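Local coordinates for uncharacterized protein HtdX (Mycobacterium tuberculosis, PDB 4OOB) that hydrates trans-2-enoyl-CoA and dehydrates (3R)-3-hydroxyacyl-CoA thioesters of broad chain length, with a preference for C8 to C12 substrates, at residues A[239-244]-A[253-258]; A[195-200]-A[214-219]. All blocks are in the same frame, centred on the assembly; numbering follows the deposited sequence.

Contact 1. Residues A[239-244]-A[253-258]; sequences WDLTLR and LTATVR
This is the pairing of two antiparallel strands in a beta hairpin: Trp239 faces Val257, Leu241 faces Ala255 and Leu243 faces Leu253 as hydrogen-bonded pairs, within the C-terminal part of the hotdog sheet. Trp239 N gives to Val257 O and Val257 N returns to Trp239 O, both at 2.8 Å. Leu241 and Ala255 repeat this, but at the far end the bond from Leu253 N to Leu243 O is weak. On the buried face, CE3 of the Trp239 indole lies 3.9 Å from Val257 CG1, which meets the ring obliquely, while the other branch, CG2, reaches Leu241 CD2. Phe208 meets the indole edge-to-face. Leu243 CB packs on Leu253 CG at 3.9 Å. The opposite face is polar: Thr242 and Thr254 lie side by side, their CG2 methyls 4.0 Å apart. Arg258 bends at chi2 (-73°), placing CD on the way back to the neighbouring strand, and its NH1 and NH2 both grip one carboxylate oxygen, Asp240 OD1. NH2 meets the syn lone pair at 2.8 Å, and OD1 stays in the guanidinium plane. NH1 also donates to Val257 O, 3.1 Å away, from above the carbonyl plane. That carbonyl thus takes two donors, and the salt bridge, together with this bond, restrains the guanidinium against rotation on the more solvent-exposed face.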
loop_
_atom_site.group_PDB
_atom_site.type_symbol
_atom_site.label_atom_id
_atom_site.label_comp_id
_atom_site.label_asym_id
_atom_site.label_seq_id
_atom_site.Cartn_x
_atom_site.Cartn_y
_atom_site.Cartn_z
ATOM N N TRP A 239 14.642 5.244 8.817
ATOM C CA TRP A 239 13.479 5.771 9.500
ATOM C C TRP A 239 12.582 4.680 10.015
ATOM O O TRP A 239 12.354 3.678 9.336
ATOM C CB TRP A 239 12.679 6.648 8.553
ATOM C CG TRP A 239 13.323 7.935 8.165
ATOM C CD1 TRP A 239 13.107 9.155 8.736
ATOM C CD2 TRP A 239 14.238 8.160 7.078
ATOM N NE1 TRP A 239 13.851 10.117 8.091
ATOM C CE2 TRP A 239 14.541 9.535 7.062
ATOM C CE3 TRP A 239 14.846 7.330 6.138
ATOM C CZ2 TRP A 239 15.422 10.097 6.140
ATOM C CZ3 TRP A 239 15.726 7.884 5.230
ATOM C CH2 TRP A 239 15.997 9.255 5.229
ATOM N N ASP A 240 12.068 4.882 11.219
ATOM C CA ASP A 240 11.027 4.025 11.811
ATOM C C ASP A 240 9.776 4.891 11.905
ATOM O O ASP A 240 9.831 6.026 12.427
ATOM C CB ASP A 240 11.396 3.555 13.217
ATOM C CG ASP A 240 12.524 2.516 13.224
ATOM O OD1 ASP A 240 12.947 2.015 12.149
ATOM O OD2 ASP A 240 12.963 2.194 14.339
ATOM N N LEU A 241 8.679 4.369 11.369
ATOM C CA LEU A 241 7.394 5.095 11.286
ATOM C C LEU A 241 6.299 4.323 12.011
ATOM O O LEU A 241 6.219 3.095 11.916
ATOM C CB LEU A 241 6.965 5.268 9.826
ATOM C CG LEU A 241 7.512 6.307 8.843
ATOM C CD1 LEU A 241 8.878 6.817 9.155
ATOM C CD2 LEU A 241 7.552 5.770 7.418
ATOM N N THR A 242 5.475 5.058 12.760
ATOM C CA THR A 242 4.245 4.533 13.310
ATOM C C THR A 242 3.139 5.551 13.186
ATOM O O THR A 242 3.292 6.707 13.619
ATOM C CB THR A 242 4.340 4.180 14.799
ATOM O OG1 THR A 242 5.393 3.270 14.990
ATOM C CG2 THR A 242 3.127 3.478 15.207
ATOM N N LEU A 243 2.042 5.121 12.578
ATOM C CA LEU A 243 0.841 5.932 12.468
ATOM C C LEU A 243 -0.210 5.349 13.392
ATOM O O LEU A 243 -0.539 4.192 13.267
ATOM C CB LEU A 243 0.314 5.878 11.031
ATOM C CG LEU A 243 -0.937 6.699 10.675
ATOM C CD1 LEU A 243 -0.617 8.193 10.588
ATOM C CD2 LEU A 243 -1.611 6.212 9.422
ATOM N N ARG A 244 -0.764 6.139 14.298
ATOM C CA ARG A 244 -1.808 5.626 15.241
ATOM C C ARG A 244 -3.011 6.562 15.420
ATOM O O ARG A 244 -2.953 7.689 14.982
ATOM C CB ARG A 244 -1.176 5.310 16.584
ATOM C CG ARG A 244 -0.073 6.223 16.978
ATOM C CD ARG A 244 0.354 5.948 18.413
ATOM N NE ARG A 244 1.641 5.258 18.595
ATOM C CZ ARG A 244 1.798 3.944 18.774
ATOM N NH1 ARG A 244 0.752 3.122 18.737
ATOM N NH2 ARG A 244 3.012 3.449 18.990
ATOM N N LEU A 253 -0.418 1.486 11.244
ATOM C CA LEU A 253 0.729 0.845 10.608
ATOM C C LEU A 253 2.036 1.116 11.373
ATOM O O LEU A 253 2.119 2.080 12.130
ATOM C CB LEU A 253 0.873 1.324 9.168
ATOM C CG LEU A 253 1.401 2.733 8.916
ATOM C CD1 LEU A 253 2.885 2.917 9.086
ATOM C CD2 LEU A 253 1.051 3.045 7.462
ATOM N N THR A 254 3.024 0.252 11.171
ATOM C CA THR A 254 4.362 0.485 11.661
ATOM C C THR A 254 5.236 0.147 10.478
ATOM O O THR A 254 4.906 -0.740 9.693
ATOM C CB THR A 254 4.728 -0.391 12.878
ATOM O OG1 THR A 254 4.771 -1.751 12.443
ATOM C CG2 THR A 254 3.678 -0.293 13.939
ATOM N N ALA A 255 6.350 0.828 10.345
ATOM C CA ALA A 255 7.125 0.702 9.146
ATOM C C ALA A 255 8.560 1.113 9.273
ATOM O O ALA A 255 8.930 1.845 10.137
ATOM C CB ALA A 255 6.469 1.537 8.032
ATOM N N THR A 256 9.367 0.677 8.320
ATOM C CA THR A 256 10.746 1.058 8.307
ATOM C C THR A 256 11.134 1.374 6.913
ATOM O O THR A 256 10.669 0.718 5.974
ATOM C CB THR A 256 11.685 -0.063 8.785
ATOM O OG1 THR A 256 11.470 -1.231 8.004
ATOM C CG2 THR A 256 11.442 -0.377 10.256
ATOM N N VAL A 257 11.980 2.409 6.819
ATOM C CA VAL A 257 12.737 2.773 5.650
ATOM C C VAL A 257 14.242 2.572 5.976
ATOM O O VAL A 257 14.727 3.066 6.982
ATOM C CB VAL A 257 12.453 4.242 5.318
ATOM C CG1 VAL A 257 13.093 4.645 3.992
ATOM C CG2 VAL A 257 10.944 4.493 5.300
ATOM N N ARG A 258 14.958 1.846 5.110
ATOM C CA ARG A 258 16.387 1.621 5.271
ATOM C C ARG A 258 17.048 1.759 3.917
ATOM O O ARG A 258 16.536 1.255 2.901
ATOM C CB ARG A 258 16.639 0.239 5.798
ATOM C CG ARG A 258 16.046 -0.023 7.176
ATOM C CD ARG A 258 16.806 0.682 8.313
ATOM N NE ARG A 258 16.331 0.256 9.628
ATOM C CZ ARG A 258 15.318 0.797 10.300
ATOM N NH1 ARG A 258 14.612 1.832 9.825
ATOM N NH2 ARG A 258 14.990 0.282 11.479
#

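Contact 2. Residues A[195-200]-A[214-219]; sequences FTAAAV and YSVRFA
Tyr214 reaches from its strand to the helix and sets its hydroxyl against the backbone of Ala197 and the CG2 methyl of Val200. Its CG is anti to the backbone N (chi1 -180°), and the OH donates to Ala197 O at 2.6 Å. The hydroxyl lies in the carbonyl plane, on a lone pair, with a C=O...O angle of 123°; the carbonyl oxygen in turn sits at the edge of the ring, near its plane. Val200 CG2 comes to 3.2 Å from Tyr214 OH and is oblique to the ring. Ala197 points its CB at the strand, where the methyl meets Tyr214 CE2, Val216 CG2 at 4.3 Å and Phe218 CZ at 4.2 Å. Val216 spans the two aromatic residues, CG2 over one face of Tyr214 and CG1 over one face of Phe218, each offset toward the rim. At the other end, Thr196 CG2 touches the edge of the Phe218 ring at CE1, 4.0 Å away. Thus helix 193-199, the central helix expected of a hotdog fold, rests on strand 212-218, while Phe195, Thr196, Ala199 and Val200 also touch strand 152-156, and Leu41 and Thr42 border Tyr214.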
loop_
_atom_site.group_PDB
_atom_site.type_symbol
_atom_site.label_atom_id
_atom_site.label_comp_id
_atom_site.label_asym_id
_atom_site.label_seq_id
_atom_site.Cartn_x
_atom_site.Cartn_y
_atom_site.Cartn_z
ATOM N N PHE A 195 -2.778 4.036 0.513
ATOM C CA PHE A 195 -2.902 5.489 0.656
ATOM C C PHE A 195 -2.022 5.940 1.795
ATOM O O PHE A 195 -1.207 6.839 1.666
ATOM C CB PHE A 195 -4.310 5.982 0.943
ATOM C CG PHE A 195 -4.331 7.461 1.258
ATOM C CD1 PHE A 195 -4.261 8.405 0.234
ATOM C CD2 PHE A 195 -4.293 7.909 2.580
ATOM C CE1 PHE A 195 -4.207 9.798 0.516
ATOM C CE2 PHE A 195 -4.240 9.285 2.871
ATOM C CZ PHE A 195 -4.220 10.230 1.830
ATOM N N THR A 196 -2.222 5.299 2.925
ATOM C CA THR A 196 -1.566 5.667 4.150
ATOM C C THR A 196 -0.061 5.366 4.019
ATOM O O THR A 196 0.763 6.158 4.466
ATOM C CB THR A 196 -2.320 4.991 5.318
ATOM O OG1 THR A 196 -2.662 5.964 6.319
ATOM C CG2 THR A 196 -1.615 3.957 5.919
ATOM N N ALA A 197 0.310 4.281 3.329
ATOM C CA ALA A 197 1.733 3.960 3.206
ATOM C C ALA A 197 2.431 5.023 2.408
ATOM O O ALA A 197 3.606 5.272 2.643
ATOM C CB ALA A 197 1.963 2.626 2.566
ATOM N N ALA A 198 1.718 5.621 1.451
ATOM C CA ALA A 198 2.301 6.657 0.665
ATOM C C ALA A 198 2.296 7.943 1.489
ATOM O O ALA A 198 3.342 8.566 1.613
ATOM C CB ALA A 198 1.551 6.856 -0.624
ATOM N N ALA A 199 1.141 8.310 2.070
ATOM C CA ALA A 199 0.985 9.616 2.778
ATOM C C ALA A 199 2.037 9.863 3.892
ATOM O O ALA A 199 2.506 10.974 4.076
ATOM C CB ALA A 199 -0.408 9.719 3.336
ATOM N N VAL A 200 2.453 8.804 4.593
ATOM C CA VAL A 200 3.465 8.931 5.691
ATOM C C VAL A 200 4.887 9.321 5.231
ATOM O O VAL A 200 5.729 9.706 6.047
ATOM C CB VAL A 200 3.543 7.661 6.563
ATOM C CG1 VAL A 200 2.214 7.423 7.254
ATOM C CG2 VAL A 200 4.016 6.463 5.772
ATOM N N TYR A 214 11.352 -0.357 1.900
ATOM C CA TYR A 214 10.235 0.161 2.687
ATOM C C TYR A 214 9.298 -0.998 3.072
ATOM O O TYR A 214 8.652 -1.586 2.223
ATOM C CB TYR A 214 9.525 1.246 1.850
ATOM C CG TYR A 214 8.315 1.937 2.492
ATOM C CD1 TYR A 214 8.292 2.241 3.866
ATOM C CD2 TYR A 214 7.236 2.296 1.736
ATOM C CE1 TYR A 214 7.208 2.884 4.445
ATOM C CE2 TYR A 214 6.153 2.943 2.309
ATOM C CZ TYR A 214 6.135 3.235 3.664
ATOM O OH TYR A 214 5.034 3.868 4.242
ATOM N N SER A 215 9.272 -1.324 4.359
ATOM C CA SER A 215 8.463 -2.404 4.941
ATOM C C SER A 215 7.385 -1.869 5.830
ATOM O O SER A 215 7.657 -1.154 6.786
ATOM C CB SER A 215 9.326 -3.311 5.808
ATOM O OG SER A 215 10.243 -3.988 4.965
ATOM N N VAL A 216 6.160 -2.232 5.499
ATOM C CA VAL A 216 5.003 -1.757 6.173
ATOM C C VAL A 216 4.219 -2.948 6.687
ATOM O O VAL A 216 3.947 -3.916 5.981
ATOM C CB VAL A 216 4.094 -0.939 5.217
ATOM C CG1 VAL A 216 2.820 -0.512 5.927
ATOM C CG2 VAL A 216 4.825 0.298 4.723
ATOM N N ARG A 217 3.817 -2.820 7.924
ATOM C CA ARG A 217 2.901 -3.751 8.564
ATOM C C ARG A 217 1.589 -2.996 8.856
ATOM O O ARG A 217 1.619 -1.982 9.565
ATOM C CB ARG A 217 3.571 -4.216 9.869
ATOM C CG ARG A 217 3.404 -5.672 10.231
ATOM C CD ARG A 217 1.934 -6.040 10.494
ATOM N NE ARG A 217 1.656 -7.404 10.009
ATOM C CZ ARG A 217 0.450 -7.938 9.828
ATOM N NH1 ARG A 217 -0.653 -7.250 10.095
ATOM N NH2 ARG A 217 0.366 -9.177 9.364
ATOM N N PHE A 218 0.448 -3.472 8.356
ATOM C CA PHE A 218 -0.863 -2.814 8.651
ATOM C C PHE A 218 -1.647 -3.474 9.806
ATOM O O PHE A 218 -1.701 -4.677 9.907
ATOM C CB PHE A 218 -1.763 -2.785 7.423
ATOM C CG PHE A 218 -1.203 -2.010 6.265
ATOM C CD1 PHE A 218 -1.227 -0.630 6.272
ATOM C CD2 PHE A 218 -0.699 -2.657 5.180
ATOM C CE1 PHE A 218 -0.763 0.100 5.220
ATOM C CE2 PHE A 218 -0.204 -1.957 4.096
ATOM C CZ PHE A 218 -0.257 -0.568 4.101
ATOM N N ALA A 219 -2.255 -2.683 10.673
ATOM C CA ALA A 219 -2.945 -3.234 11.844
ATOM C C ALA A 219 -4.366 -2.700 11.887
ATOM O O ALA A 219 -5.180 -3.167 11.133
ATOM C CB ALA A 219 -2.161 -2.957 13.121
#

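Contact 2 comes first along the chain and closes before contact 1 opens, yet their centres are only about 7 Å apart. Strands 212-218 and 251-259 are neighbours in one antiparallel sheet, joined by probable hydrogen bonds from Thr256 N to Ser215 O and from Arg217 N to Thr254 O, both 2.9 Å. Strand 238-244 follows on the far side of 251-259, so the two contacts span three successive strands. Helix 193-199 bridges them from one face: Leu253 CD2 packs against Thr196 CG2, and Leu243 also touches Thr196. Together they show the hotdog arrangement of this MaoC-like region, with the sheet wrapped around its helix.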